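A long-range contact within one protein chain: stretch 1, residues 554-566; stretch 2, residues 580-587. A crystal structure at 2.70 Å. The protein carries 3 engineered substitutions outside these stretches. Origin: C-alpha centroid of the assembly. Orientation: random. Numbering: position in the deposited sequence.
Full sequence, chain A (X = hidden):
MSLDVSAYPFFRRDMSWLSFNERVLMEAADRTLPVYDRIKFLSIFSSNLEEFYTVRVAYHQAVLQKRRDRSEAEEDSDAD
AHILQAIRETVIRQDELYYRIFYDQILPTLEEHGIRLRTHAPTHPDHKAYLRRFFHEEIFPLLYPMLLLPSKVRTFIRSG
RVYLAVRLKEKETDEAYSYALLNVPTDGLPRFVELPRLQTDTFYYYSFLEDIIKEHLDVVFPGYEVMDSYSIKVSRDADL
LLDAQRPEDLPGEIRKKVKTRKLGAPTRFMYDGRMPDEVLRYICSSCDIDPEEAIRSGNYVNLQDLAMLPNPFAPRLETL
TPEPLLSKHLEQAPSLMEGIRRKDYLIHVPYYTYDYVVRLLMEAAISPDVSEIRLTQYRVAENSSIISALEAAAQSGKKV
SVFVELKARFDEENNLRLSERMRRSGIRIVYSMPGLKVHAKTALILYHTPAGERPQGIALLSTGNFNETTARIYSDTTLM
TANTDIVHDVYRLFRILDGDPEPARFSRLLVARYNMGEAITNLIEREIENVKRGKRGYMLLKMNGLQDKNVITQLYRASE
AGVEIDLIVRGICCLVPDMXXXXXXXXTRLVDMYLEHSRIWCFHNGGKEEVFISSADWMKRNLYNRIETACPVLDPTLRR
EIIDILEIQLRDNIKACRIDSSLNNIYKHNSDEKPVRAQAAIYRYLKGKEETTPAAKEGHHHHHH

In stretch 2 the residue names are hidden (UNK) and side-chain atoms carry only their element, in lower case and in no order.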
ATOM      1  N   GLN A 554      30.114   0.770 -34.272  1.00 60.18           N
ATOM      2  CA  GLN A 554      29.528   0.191 -35.480  1.00 67.83           C
ATOM      3  C   GLN A 554      28.624   1.200 -36.195  1.00 72.59           C
ATOM      4  O   GLN A 554      28.628   1.293 -37.425  1.00 72.57           O
ATOM      5  CB  GLN A 554      28.746  -1.079 -35.131  1.00 48.87           C
ATOM      6  CG  GLN A 554      29.530  -2.011 -34.219  1.00 78.34           C
ATOM      7  CD  GLN A 554      28.852  -3.343 -33.965  1.00 79.86           C
ATOM      8  OE1 GLN A 554      27.891  -3.708 -34.640  1.00 90.84           O
ATOM      9  NE2 GLN A 554      29.365  -4.086 -32.992  1.00 94.26           N
ATOM     10  N   LEU A 555      27.864   1.964 -35.415  1.00 72.21           N
ATOM     11  CA  LEU A 555      26.955   2.943 -35.976  1.00 74.18           C
ATOM     12  C   LEU A 555      27.738   4.032 -36.681  1.00 73.34           C
ATOM     13  O   LEU A 555      27.399   4.413 -37.804  1.00 72.23           O
ATOM     14  CB  LEU A 555      26.058   3.532 -34.892  1.00 66.90           C
ATOM     15  CG  LEU A 555      25.090   2.557 -34.225  1.00 63.02           C
ATOM     16  CD1 LEU A 555      24.436   3.215 -33.016  1.00 66.39           C
ATOM     17  CD2 LEU A 555      24.045   2.038 -35.211  1.00 56.87           C
ATOM     18  N   TYR A 556      28.791   4.509 -36.017  1.00 63.99           N
ATOM     19  CA  TYR A 556      29.713   5.487 -36.589  1.00 62.55           C
ATOM     20  C   TYR A 556      30.312   4.979 -37.900  1.00 74.60           C
ATOM     21  O   TYR A 556      30.396   5.723 -38.887  1.00 67.35           O
ATOM     22  CB  TYR A 556      30.854   5.767 -35.627  1.00 60.45           C
ATOM     23  CG  TYR A 556      30.535   6.697 -34.479  1.00 70.07           C
ATOM     24  CD1 TYR A 556      29.792   7.858 -34.676  1.00 57.57           C
ATOM     25  CD2 TYR A 556      31.016   6.434 -33.193  1.00 52.28           C
ATOM     26  CE1 TYR A 556      29.520   8.723 -33.618  1.00 60.67           C
ATOM     27  CE2 TYR A 556      30.764   7.298 -32.143  1.00 64.96           C
ATOM     28  CZ  TYR A 556      30.013   8.430 -32.360  1.00 62.72           C
ATOM     29  OH  TYR A 556      29.759   9.264 -31.312  1.00 65.40           O
ATOM     30  N   ARG A 557      30.727   3.713 -37.904  1.00 54.47           N
ATOM     31  CA  ARG A 557      31.238   3.099 -39.119  1.00 61.88           C
ATOM     32  C   ARG A 557      30.166   2.976 -40.201  1.00 70.67           C
ATOM     33  O   ARG A 557      30.468   3.125 -41.386  1.00 91.38           O
ATOM     34  CB  ARG A 557      31.858   1.737 -38.839  1.00 49.60           C
ATOM     35  CG  ARG A 557      33.175   1.764 -38.071  1.00 61.63           C
ATOM     36  CD  ARG A 557      33.611   0.349 -37.695  1.00 67.77           C
ATOM     37  NE  ARG A 557      33.128  -0.616 -38.683  1.00 95.78           N
ATOM     38  CZ  ARG A 557      32.345  -1.665 -38.419  1.00108.83           C
ATOM     39  NH1 ARG A 557      31.959  -1.938 -37.174  1.00102.39           N
ATOM     40  NH2 ARG A 557      31.963  -2.452 -39.415  1.00 94.69           N
ATOM     41  N   ALA A 558      28.925   2.714 -39.803  1.00 71.32           N
ATOM     42  CA  ALA A 558      27.830   2.648 -40.766  1.00 62.72           C
ATOM     43  C   ALA A 558      27.612   4.021 -41.381  1.00 62.75           C
ATOM     44  O   ALA A 558      27.461   4.143 -42.590  1.00 73.06           O
ATOM     45  CB  ALA A 558      26.564   2.139 -40.113  1.00 44.78           C
ATOM     46  N   SER A 559      27.635   5.055 -40.546  1.00 60.33           N
ATOM     47  CA  SER A 559      27.511   6.434 -41.018  1.00 67.91           C
ATOM     48  C   SER A 559      28.612   6.761 -42.024  1.00 72.59           C
ATOM     49  O   SER A 559      28.328   7.142 -43.169  1.00 60.17           O
ATOM     50  CB  SER A 559      27.571   7.406 -39.840  1.00 71.76           C
ATOM     51  OG  SER A 559      27.420   8.747 -40.271  1.00 66.25           O
ATOM     52  N   GLU A 560      29.861   6.586 -41.585  1.00 65.91           N
ATOM     53  CA  GLU A 560      31.048   6.730 -42.431  1.00 53.41           C
ATOM     54  C   GLU A 560      30.894   6.012 -43.767  1.00 60.69           C
ATOM     55  O   GLU A 560      31.286   6.543 -44.803  1.00 69.25           O
ATOM     56  CB  GLU A 560      32.280   6.183 -41.700  1.00 52.27           C
ATOM     57  CG  GLU A 560      32.856   7.116 -40.635  1.00 45.98           C
ATOM     58  CD  GLU A 560      33.884   6.450 -39.745  1.00 62.54           C
ATOM     59  OE1 GLU A 560      33.904   5.201 -39.682  1.00 80.13           O
ATOM     60  OE2 GLU A 560      34.678   7.174 -39.098  1.00 83.05           O
ATOM     61  N   ALA A 561      30.299   4.817 -43.735  1.00 55.88           N
ATOM     62  CA  ALA A 561      30.088   3.995 -44.927  1.00 50.89           C
ATOM     63  C   ALA A 561      28.941   4.464 -45.815  1.00 59.93           C
ATOM     64  O   ALA A 561      28.601   3.784 -46.772  1.00 51.06           O
ATOM     65  CB  ALA A 561      29.836   2.559 -44.525  1.00 45.63           C
ATOM     66  N   GLY A 562      28.322   5.594 -45.486  1.00 54.51           N
ATOM     67  CA  GLY A 562      27.170   6.058 -46.240  1.00 47.44           C
ATOM     68  C   GLY A 562      25.810   5.523 -45.803  1.00 67.44           C
ATOM     69  O   GLY A 562      24.798   5.825 -46.448  1.00 73.03           O
ATOM     70  N   VAL A 563      25.759   4.738 -44.723  1.00 56.29           N
ATOM     71  CA  VAL A 563      24.465   4.318 -44.153  1.00 57.86           C
ATOM     72  C   VAL A 563      23.823   5.470 -43.357  1.00 61.51           C
ATOM     73  O   VAL A 563      24.453   6.049 -42.470  1.00 62.39           O
ATOM     74  CB  VAL A 563      24.575   3.041 -43.255  1.00 65.42           C
ATOM     75  CG1 VAL A 563      23.197   2.576 -42.804  1.00 40.35           C
ATOM     76  CG2 VAL A 563      25.321   1.897 -43.974  1.00 38.65           C
ATOM     77  N   GLU A 564      22.577   5.802 -43.695  1.00 73.71           N
ATOM     78  CA  GLU A 564      21.800   6.834 -42.994  1.00 61.94           C
ATOM     79  C   GLU A 564      21.076   6.279 -41.764  1.00 68.61           C
ATOM     80  O   GLU A 564      20.443   5.214 -41.820  1.00 52.98           O
ATOM     81  CB  GLU A 564      20.750   7.417 -43.922  1.00 51.68           C
ATOM     82  CG  GLU A 564      21.267   8.335 -44.991  1.00 62.56           C
ATOM     83  CD  GLU A 564      20.150   9.158 -45.609  1.00 87.36           C
ATOM     84  OE1 GLU A 564      18.958   8.866 -45.334  1.00 72.63           O
ATOM     85  OE2 GLU A 564      20.469  10.104 -46.360  1.00 88.43           O
ATOM     86  N   ILE A 565      21.155   7.014 -40.657  1.00 63.86           N
ATOM     87  CA  ILE A 565      20.599   6.543 -39.391  1.00 61.48           C
ATOM     88  C   ILE A 565      19.702   7.567 -38.663  1.00 65.75           C
ATOM     89  O   ILE A 565      20.129   8.692 -38.364  1.00 54.58           O
ATOM     90  CB  ILE A 565      21.717   6.060 -38.422  1.00 59.81           C
ATOM     91  CG1 ILE A 565      22.776   5.226 -39.158  1.00 39.02           C
ATOM     92  CG2 ILE A 565      21.112   5.260 -37.279  1.00 62.06           C
ATOM     93  CD1 ILE A 565      23.982   4.857 -38.319  1.00 51.92           C
ATOM     94  N   ASP A 566      18.463   7.161 -38.380  1.00 56.75           N
ATOM     95  CA  ASP A 566      17.603   7.891 -37.455  1.00 52.86           C
ATOM     96  C   ASP A 566      17.532   7.198 -36.095  1.00 52.24           C
ATOM     97  O   ASP A 566      17.048   6.068 -35.985  1.00 55.52           O
ATOM     98  CB  ASP A 566      16.198   8.017 -38.020  1.00 56.30           C
ATOM     99  CG  ASP A 566      15.972   9.319 -38.735  1.00 47.74           C
ATOM    100  OD1 ASP A 566      16.264  10.389 -38.163  1.00 67.94           O
ATOM    101  OD2 ASP A 566      15.480   9.272 -39.877  1.00 69.33           O
ATOM    102  N   UNK A 580      31.871  14.463 -38.197  1.00 72.32           N
ATOM    103  CA  UNK A 580      32.226  13.713 -39.389  1.00 79.87           C
ATOM    104  C   UNK A 580      31.863  12.225 -39.309  1.00 76.80           C
ATOM    105  O   UNK A 580      31.325  11.673 -40.271  1.00 88.96           O
ATOM    106  c   UNK A 580      33.002  15.277 -37.718  1.00 70.31           C
ATOM    107  c   UNK A 580      33.737  13.917 -39.476  1.00 85.22           C
ATOM    108  c   UNK A 580      33.937  15.253 -38.865  1.00 61.09           C
ATOM    109  N   UNK A 581      32.102  11.596 -38.163  1.00 64.53           N
ATOM    110  CA  UNK A 581      31.867  10.152 -38.019  1.00 67.69           C
ATOM    111  C   UNK A 581      30.392   9.789 -37.881  1.00 63.97           C
ATOM    112  O   UNK A 581      30.024   8.615 -37.957  1.00 68.79           O
ATOM    113  c   UNK A 581      34.512  11.133 -36.011  1.00 71.55           C
ATOM    114  o   UNK A 581      35.323  11.020 -35.102  1.00 81.60           O
ATOM    115  c   UNK A 581      32.654   9.587 -36.839  1.00 52.11           C
ATOM    116  n   UNK A 581      33.935  12.288 -36.311  1.00 69.60           N
ATOM    117  c   UNK A 581      34.141   9.926 -36.866  1.00 73.21           C
ATOM    118  N   UNK A 582      29.562  10.811 -37.684  1.00 64.41           N
ATOM    119  CA  UNK A 582      28.136  10.657 -37.459  1.00 34.89           C
ATOM    120  C   UNK A 582      27.378  11.532 -38.447  1.00 62.25           C
ATOM    121  O   UNK A 582      26.199  11.856 -38.247  1.00 64.29           O
ATOM    122  c   UNK A 582      27.788  11.059 -36.026  1.00 55.81           C
ATOM    123  o   UNK A 582      27.862  12.469 -35.854  1.00 46.85           O
ATOM    124  N   UNK A 583      28.074  11.902 -39.519  1.00 60.72           N
ATOM    125  CA  UNK A 583      27.552  12.782 -40.554  1.00 67.20           C
ATOM    126  C   UNK A 583      26.207  12.321 -41.110  1.00 59.83           C
ATOM    127  O   UNK A 583      25.360  13.146 -41.427  1.00 71.84           O
ATOM    128  c   UNK A 583      28.614  12.974 -41.649  1.00 70.58           C
ATOM    129  n   UNK A 583      30.566  13.216 -43.677  1.00 78.17           N
ATOM    130  c   UNK A 583      31.561  13.964 -43.203  1.00 85.55           C
ATOM    131  c   UNK A 583      28.121  13.180 -43.083  1.00 73.03           C
ATOM    132  n   UNK A 583      31.392  15.266 -42.996  1.00 66.82           N
ATOM    133  c   UNK A 583      29.228  13.721 -44.005  1.00 76.86           C
ATOM    134  n   UNK A 583      32.735  13.409 -42.937  1.00 98.26           N
ATOM    135  N   UNK A 584      26.004  11.014 -41.201  1.00 54.47           N
ATOM    136  CA  UNK A 584      24.738  10.477 -41.696  1.00 55.41           C
ATOM    137  C   UNK A 584      23.742  10.064 -40.619  1.00 68.10           C
ATOM    138  O   UNK A 584      22.781   9.349 -40.912  1.00 68.34           O
ATOM    139  n   UNK A 584      26.578   8.913 -44.380  1.00 67.82           N
ATOM    140  o   UNK A 584      25.266  10.731 -44.464  1.00 54.05           O
ATOM    141  c   UNK A 584      25.003   9.293 -42.606  1.00 69.92           C
ATOM    142  c   UNK A 584      25.628   9.704 -43.898  1.00 67.23           C
ATOM    143  N   UNK A 585      23.973  10.509 -39.384  1.00 67.35           N
ATOM    144  CA  UNK A 585      23.088  10.178 -38.273  1.00 56.75           C
ATOM    145  C   UNK A 585      22.278  11.385 -37.800  1.00 58.63           C
ATOM    146  O   UNK A 585      22.824  12.474 -37.626  1.00 65.70           O
ATOM    147  c   UNK A 585      22.904   8.944 -36.066  1.00 61.19           C
ATOM    148  c   UNK A 585      25.599   7.739 -36.547  1.00 52.71           C
ATOM    149  c   UNK A 585      24.858   8.511 -37.609  1.00 67.91           C
ATOM    150  c   UNK A 585      23.872   9.563 -37.091  1.00 64.90           C
ATOM    151  N   UNK A 586      20.972  11.184 -37.619  1.00 62.01           N
ATOM    152  CA  UNK A 586      20.103  12.170 -36.952  1.00 57.58           C
ATOM    153  C   UNK A 586      19.613  11.611 -35.622  1.00 60.56           C
ATOM    154  O   UNK A 586      19.130  10.485 -35.550  1.00 66.62           O
ATOM    155  c   UNK A 586      16.533  12.466 -40.544  1.00107.62           C
ATOM    156  c   UNK A 586      18.029  14.196 -39.529  1.00 79.97           C
ATOM    157  n   UNK A 586      15.351  11.860 -40.519  1.00 92.98           N
ATOM    158  n   UNK A 586      17.433  12.108 -41.464  1.00 78.58           N
ATOM    159  c   UNK A 586      18.898  12.546 -37.820  1.00 54.35           C
ATOM    160  n   UNK A 586      16.794  13.407 -39.631  1.00108.52           N
ATOM    161  c   UNK A 586      19.230  13.437 -38.991  1.00 45.86           C
ATOM    162  N   UNK A 587      19.741  12.408 -34.571  1.00 68.63           N
ATOM    163  CA  UNK A 587      19.363  11.980 -33.234  1.00 58.14           C
ATOM    164  C   UNK A 587      18.170  12.774 -32.716  1.00 65.66           C
ATOM    165  O   UNK A 587      18.235  13.998 -32.519  1.00 66.31           O
ATOM    166  c   UNK A 587      20.088  11.790 -30.844  1.00 33.12           C
ATOM    167  c   UNK A 587      21.667  11.200 -32.684  1.00 63.53           C
ATOM    168  c   UNK A 587      20.534  12.114 -32.259  1.00 58.61           C
TER

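Position 580 carries three side-chain carbons that close a ring onto the backbone nitrogen, which is unique to proline. Pro580 opens a short 3-10 segment and stays clear of stretch 1.

Position 581 has three side-chain carbons, the third bearing one oxygen and one nitrogen. Its CB is 4.0 Å from Tyr556 CD1, and the next carbon of 581 is 3.6 Å from Glu560 OE2, so the chain lies against the helix. A terminal amide one methylene longer than asparagine is glutamine. The amide end of Gln581 leads away from stretch 1. Gln581 O sits 3.3 Å from Ser559 CB and receives a CA-H...O contact from Tyr556 CA at 3.4 Å.

At position 582 one carbon carries one oxygen, and the CB of 582 approaches the edge of the Tyr556 ring, 3.8 Å from Tyr556 CE1. This is the pattern of serine. The hydroxyl of Ser582 is hydrogen-bonded just outside the stretches. A type I turn begins here and runs to position 585.

Position 583 shows three carbons, a nitrogen, and a carbon carrying two more nitrogens, and scarcely touches stretch 1. The backbone N of 583 is 3.3 Å from Ser559 OG, but the angle is too poor for a hydrogen bond. The guanidinium identifies arginine, and Arg583 is exposed.

Position 584 has two carbons, the second bearing one oxygen and one nitrogen. The CA-to-CB bond points toward stretch 1, and the side-chain nitrogen of 584 lies 2.8 Å from Ser559 O. A short amide is chemically asparagine, and the surroundings agree. Asn584 ND2 donates a hydrogen bond to that carbonyl, which also accepts the backbone bond from Gly562 N. Asn584 N donates to Ser559 OG at 2.8 Å, so one serine is held through both its carbonyl and its hydroxyl.

Position 585 has four carbons, forked at the first, with one arm two carbons long. The carbon ending that arm of 585 packs 3.7 Å from Ile565 CD1, and the carbon before it in 585 lies 3.7 Å from Ser559 CB. The fork defines isoleucine, and Ile585 thus meets both the neighbouring strand and the helix.

Position 586 shows three carbons, a nitrogen, and a carbon carrying two more nitrogens, one of which lies 2.7 Å from Asp566 OD2. This is again arginine. Arg586 NH2 forms a salt bridge with Asp566 OD2, the two side chains sharing the sheet face opposite to that of the isoleucines.

Position 587 has one carbon carrying two others and makes no contact with stretch 1. The compact fork is valine, and the CA-to-CB bond of Val587 points away.

The contact joins a parallel strand pairing to a clamp on the end of a helix. Ile565 N donates to Asn584 O at 2.9 Å, and Arg586 N donates to Ile565 O at 2.7 Å; both bonds are nearly linear and set the register of Ile565 with Ile585 and Asp566 with Arg586. Gly562, with positive phi, ends the helix in a Schellman motif. Asn584 grips Ser559 in the last helical turn while its carbonyl starts the strand ladder, thereby coupling the two elements.

Stretch 2, residues 580-587: PQSRNIRV
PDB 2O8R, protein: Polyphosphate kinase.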